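Local coordinates for outer membrane protein TP0453 (PDB 3K8G) that alters membrane permeability at acidic pH and might take part in ligand transport as an outer-membrane-associated lipoprotein, at residues E246-A249 with S250-S254. Sequence-based numbering, arbitrary orientation.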
loop_
_atom_site.group_PDB
_atom_site.type_symbol
_atom_site.label_atom_id
_atom_site.label_comp_id
_atom_site.label_asym_id
_atom_site.label_seq_id
_atom_site.Cartn_x
_atom_site.Cartn_y
_atom_site.Cartn_z
ATOM N N GLU A 246 -6.571 12.473 -6.586
ATOM C CA GLU A 246 -5.271 13.015 -7.001
ATOM C C GLU A 246 -4.340 13.342 -5.815
ATOM O O GLU A 246 -3.146 13.055 -5.877
ATOM C CB GLU A 246 -5.422 14.230 -7.930
ATOM C CG GLU A 246 -4.437 15.349 -7.602
ATOM C CD GLU A 246 -3.688 15.864 -8.807
ATOM O OE1 GLU A 246 -4.305 16.572 -9.637
ATOM O OE2 GLU A 246 -2.472 15.569 -8.905
ATOM N N ARG A 247 -4.858 13.947 -4.751
ATOM C CA ARG A 247 -3.977 14.284 -3.633
ATOM C C ARG A 247 -3.623 13.035 -2.838
ATOM O O ARG A 247 -2.497 12.913 -2.356
ATOM C CB ARG A 247 -4.540 15.368 -2.714
ATOM C CG ARG A 247 -3.442 16.373 -2.313
ATOM C CD ARG A 247 -3.876 17.428 -1.310
ATOM N NE ARG A 247 -3.339 17.072 -0.009
ATOM C CZ ARG A 247 -4.071 16.772 1.054
ATOM N NH1 ARG A 247 -3.462 16.444 2.169
ATOM N NH2 ARG A 247 -5.396 16.817 1.008
ATOM N N LEU A 248 -4.575 12.107 -2.709
ATOM C CA LEU A 248 -4.311 10.836 -2.047
ATOM C C LEU A 248 -3.167 10.087 -2.733
ATOM O O LEU A 248 -2.264 9.586 -2.071
ATOM C CB LEU A 248 -5.574 9.971 -1.968
ATOM C CG LEU A 248 -5.461 8.576 -1.315
ATOM C CD1 LEU A 248 -4.889 8.669 0.095
ATOM C CD2 LEU A 248 -6.848 7.852 -1.318
ATOM N N ALA A 249 -3.204 10.051 -4.063
ATOM C CA ALA A 249 -2.166 9.384 -4.861
ATOM C C ALA A 249 -0.769 9.972 -4.641
ATOM O O ALA A 249 0.219 9.223 -4.514
ATOM C CB ALA A 249 -2.536 9.418 -6.356
ATOM N N SER A 250 -0.716 11.303 -4.606
ATOM C CA SER A 250 0.492 12.082 -4.325
ATOM C C SER A 250 1.030 11.826 -2.898
ATOM O O SER A 250 2.218 11.568 -2.716
ATOM C CB SER A 250 0.178 13.568 -4.539
ATOM O OG SER A 250 1.181 14.396 -3.976
ATOM N N VAL A 251 0.149 11.888 -1.902
ATOM C CA VAL A 251 0.502 11.523 -0.508
ATOM C C VAL A 251 1.179 10.139 -0.429
ATOM O O VAL A 251 2.235 9.963 0.205
ATOM C CB VAL A 251 -0.749 11.599 0.439
ATOM C CG1 VAL A 251 -0.470 10.941 1.790
ATOM C CG2 VAL A 251 -1.190 13.057 0.636
ATOM N N ILE A 252 0.586 9.145 -1.081
ATOM C CA ILE A 252 1.174 7.809 -1.081
ATOM C C ILE A 252 2.510 7.710 -1.852
ATOM O O ILE A 252 3.454 7.037 -1.412
ATOM C CB ILE A 252 0.148 6.776 -1.618
ATOM C CG1 ILE A 252 -1.028 6.684 -0.626
ATOM C CG2 ILE A 252 0.822 5.441 -1.859
ATOM C CD1 ILE A 252 -2.192 5.820 -1.076
ATOM N N SER A 253 2.564 8.370 -3.007
ATOM C CA SER A 253 3.736 8.406 -3.867
ATOM C C SER A 253 4.903 9.047 -3.151
ATOM O O SER A 253 6.039 8.604 -3.294
ATOM C CB SER A 253 3.426 9.249 -5.114
ATOM O OG SER A 253 2.570 8.538 -5.973
ATOM N N SER A 254 4.610 10.071 -2.359
ATOM C CA SER A 254 5.637 10.858 -1.685
ATOM C C SER A 254 6.416 10.082 -0.608
ATOM O O SER A 254 7.382 10.614 -0.066
ATOM C CB SER A 254 5.033 12.117 -1.073
ATOM O OG SER A 254 4.300 11.783 0.092
#
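Ala249 O takes two hydrogen bonds from one residue, Ser253, one turn further along helix 245-253, which is probably amphipathic. Ser253 N lies 2.9 Å from Ala249 O with an N-H...O angle of 154°, and Ser253 OG reaches the same Ala249 O, also at 2.9 Å. The two donors come from opposite faces of the carbonyl plane: the amide is tilted moderately out of it, whereas the hydroxyl stands above it. With chi1 at -73°, OG sits beside the backbone N of Ser253 and so within reach of the carbonyl one turn back. Asn40 ND2 also bonds to Ser253 OG, linking this turn to helix 31-41.

The preceding backbone bonds show regular alpha-helical i to i+4 pairing: Ser250, Val251 and Ile252 N pair with Glu246, Arg247 and Leu248 O. Val251 N to Arg247 O spans 2.9 Å and is almost straight, at 174°; Ser250 N to Glu246 O, at 3.3 Å, is the longest of the series. Leu248 CD1 and Ile252 CD1 meet at 4.1 Å, the side chains crossing at a slant; Leu248 also packs on Leu33, and Ile252 on Leu23 and Phe25 of strand 21-26, consistent with an apolar side facing the protein interior. Arg247 NH1 bonds to Leu176 O, and Val251 CG2 lies obliquely to the guanidinium, 4.4 Å from Arg247 NH1. Further along, Ser254 OG, also bonded to Lys175 NZ, donates to Val251 O at 2.8 Å.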